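Local coordinates for protein ferredoxin-thioredoxin reductase subunit A2, chloroplastic (Arabidopsis thaliana, PDB 7C2B) that probably serves as the variable subunit of ferredoxin-thioredoxin reductase, the enzyme that passes electrons from reduced ferredoxin to thioredoxins, at residues Val84-Glu89 and Phe98-Lys103. Sequence-based numbering, arbitrary orientation.
Sequences VQFVKE and FFTHLK. With NO3 (nitrate ion), chain J.
Strands 82-90 and 94-102 form an antiparallel beta hairpin in this SH3-like chain, with 94-102 the outermost strand of the five-stranded sheet within this chain and 82-90 next to it; 84-89 pairs with 98-102, away from the turn. Four backbone hydrogen bonds fix the register. Val84 N donates to Thr100 O at 2.9 Å, and Thr100 N returns to Val84 O; the first donor sits above the carbonyl plane, the second within it. Phe86 N reaches Phe98 O at 2.8 Å, almost straight (176° at the hydrogen) and nearly along the C=O axis, and Phe98 N returns to Phe86 O. Between these two hydrogen-bonded pairs lies the non-hydrogen-bonded pair Gln85-Phe99, where Phe99 CA-H is directed at Val84 O.

The tight side carries Val84, Phe86, Phe98 and Thr100, all buried. Phe98 holds CG between its backbone N and carbonyl carbon (chi1 64°), the crowded position, which lays its ring against Phe86 CB; this carbon sits over one face in a CH-pi contact, 3.5 Å from Phe98 CZ. The two rings are nearly parallel (24°) but slid apart, with little overlap. Thr100 CB approaches Phe86 CE2 obliquely, while Leu102 CD1 lies at the edge of the Phe86 ring and also packs on Val84 CG2. Val38 and Val40 of strand 37-40 continue this apolar layer.

On the other face Gln85 and Phe99 are partly exposed and bury less against each other's strand than Phe86 and Phe98 do. They run side by side in the same direction, amide and ring planes nearly perpendicular, with Gln85 OE1 3.3 Å from Phe99 CE1; Lys83 adds a cation-pi contact to the Phe99 ring. Further along, His101 turns away from 84-89, its ND1 hydrogen-bonded to an acidic side chain of another protein's chain; NE2 makes a weak, markedly bent hydrogen bond to O3 of a nitrate ion, probably from the crystallisation liquor.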
# COMPACT_ATOMS: atom_id res chain seq x y z
N VAL B 84 8.45 -0.73 18.79
CA VAL B 84 8.58 -1.51 20.01
C VAL B 84 9.99 -2.08 20.08
O VAL B 84 10.48 -2.66 19.10
CB VAL B 84 7.53 -2.63 20.08
CG1 VAL B 84 7.65 -3.39 21.38
CG2 VAL B 84 6.14 -2.04 19.93
N GLN B 85 10.63 -1.94 21.24
CA GLN B 85 11.96 -2.48 21.46
C GLN B 85 11.86 -3.86 22.09
O GLN B 85 11.17 -4.05 23.09
CB GLN B 85 12.79 -1.56 22.36
CG GLN B 85 14.18 -2.10 22.71
CD GLN B 85 15.03 -1.07 23.43
OE1 GLN B 85 15.04 0.10 23.05
NE2 GLN B 85 15.71 -1.49 24.48
N PHE B 86 12.55 -4.83 21.47
CA PHE B 86 12.63 -6.20 21.96
C PHE B 86 14.09 -6.54 22.21
O PHE B 86 14.98 -5.99 21.58
CB PHE B 86 12.04 -7.21 20.96
CG PHE B 86 10.57 -7.04 20.70
CD1 PHE B 86 9.64 -7.65 21.52
CD2 PHE B 86 10.12 -6.30 19.61
CE1 PHE B 86 8.28 -7.51 21.29
CE2 PHE B 86 8.78 -6.15 19.37
CZ PHE B 86 7.85 -6.76 20.21
N VAL B 87 14.31 -7.47 23.13
CA VAL B 87 15.60 -8.14 23.27
C VAL B 87 15.33 -9.63 23.24
O VAL B 87 14.46 -10.12 23.96
CB VAL B 87 16.33 -7.76 24.58
CG1 VAL B 87 17.76 -8.30 24.55
CG2 VAL B 87 16.35 -6.24 24.77
N LYS B 88 16.04 -10.35 22.37
CA LYS B 88 15.85 -11.79 22.23
C LYS B 88 17.17 -12.51 22.47
O LYS B 88 18.20 -12.16 21.87
CB LYS B 88 15.31 -12.16 20.85
CG LYS B 88 14.90 -13.63 20.74
CD LYS B 88 14.86 -14.09 19.30
CE LYS B 88 14.93 -15.60 19.21
NZ LYS B 88 13.73 -16.23 19.82
N GLU B 89 17.14 -13.50 23.36
CA GLU B 89 18.31 -14.31 23.64
C GLU B 89 18.57 -15.26 22.48
O GLU B 89 17.68 -15.99 22.05
CB GLU B 89 18.10 -15.10 24.93
CG GLU B 89 18.66 -14.43 26.17
CD GLU B 89 20.16 -14.27 26.10
OE1 GLU B 89 20.65 -13.13 26.27
OE2 GLU B 89 20.86 -15.29 25.86
N PHE B 98 16.45 -5.31 19.18
CA PHE B 98 15.93 -4.86 17.90
C PHE B 98 14.61 -4.15 18.11
O PHE B 98 14.02 -4.19 19.18
CB PHE B 98 15.76 -6.03 16.90
CG PHE B 98 14.74 -7.06 17.32
CD1 PHE B 98 15.09 -8.11 18.16
CD2 PHE B 98 13.43 -7.01 16.84
CE1 PHE B 98 14.16 -9.07 18.54
CE2 PHE B 98 12.50 -7.96 17.22
CZ PHE B 98 12.87 -9.00 18.06
N PHE B 99 14.16 -3.48 17.05
CA PHE B 99 12.88 -2.80 17.03
C PHE B 99 12.00 -3.43 15.97
O PHE B 99 12.48 -3.95 14.96
CB PHE B 99 13.06 -1.30 16.73
CG PHE B 99 14.03 -0.62 17.67
CD1 PHE B 99 13.62 -0.25 18.95
CD2 PHE B 99 15.34 -0.40 17.29
CE1 PHE B 99 14.51 0.36 19.82
CE2 PHE B 99 16.24 0.21 18.16
CZ PHE B 99 15.82 0.59 19.43
N THR B 100 10.69 -3.39 16.22
CA THR B 100 9.69 -3.84 15.27
C THR B 100 8.52 -2.87 15.35
O THR B 100 8.14 -2.44 16.45
CB THR B 100 9.21 -5.28 15.56
OG1 THR B 100 10.27 -6.21 15.29
CG2 THR B 100 8.02 -5.64 14.70
N HIS B 101 7.97 -2.50 14.20
CA HIS B 101 6.80 -1.64 14.14
C HIS B 101 5.52 -2.47 14.24
O HIS B 101 5.36 -3.46 13.52
CB HIS B 101 6.81 -0.84 12.84
CG HIS B 101 7.83 0.25 12.81
ND1 HIS B 101 9.16 0.02 12.48
CD2 HIS B 101 7.72 1.57 13.04
CE1 HIS B 101 9.82 1.17 12.52
NE2 HIS B 101 8.97 2.12 12.86
N LEU B 102 4.61 -2.06 15.14
CA LEU B 102 3.36 -2.77 15.37
C LEU B 102 2.18 -1.80 15.27
O LEU B 102 2.33 -0.58 15.42
CB LEU B 102 3.31 -3.44 16.75
CG LEU B 102 4.43 -4.39 17.16
CD1 LEU B 102 4.09 -5.00 18.52
CD2 LEU B 102 4.55 -5.46 16.11
N LYS B 103 1.00 -2.35 15.01
CA LYS B 103 -0.24 -1.61 15.19
C LYS B 103 -0.98 -2.16 16.40
O LYS B 103 -0.64 -3.22 16.94
CB LYS B 103 -1.11 -1.66 13.93
CG LYS B 103 -1.40 -3.04 13.38
CD LYS B 103 -2.18 -2.90 12.07
CE LYS B 103 -2.25 -4.20 11.32
NZ LYS B 103 -3.01 -5.21 12.09
N NO3 J . 9.65 4.58 10.64
O1 NO3 J . 9.47 5.03 9.47
O2 NO3 J . 10.70 3.92 10.91
O3 NO3 J . 8.77 4.77 11.53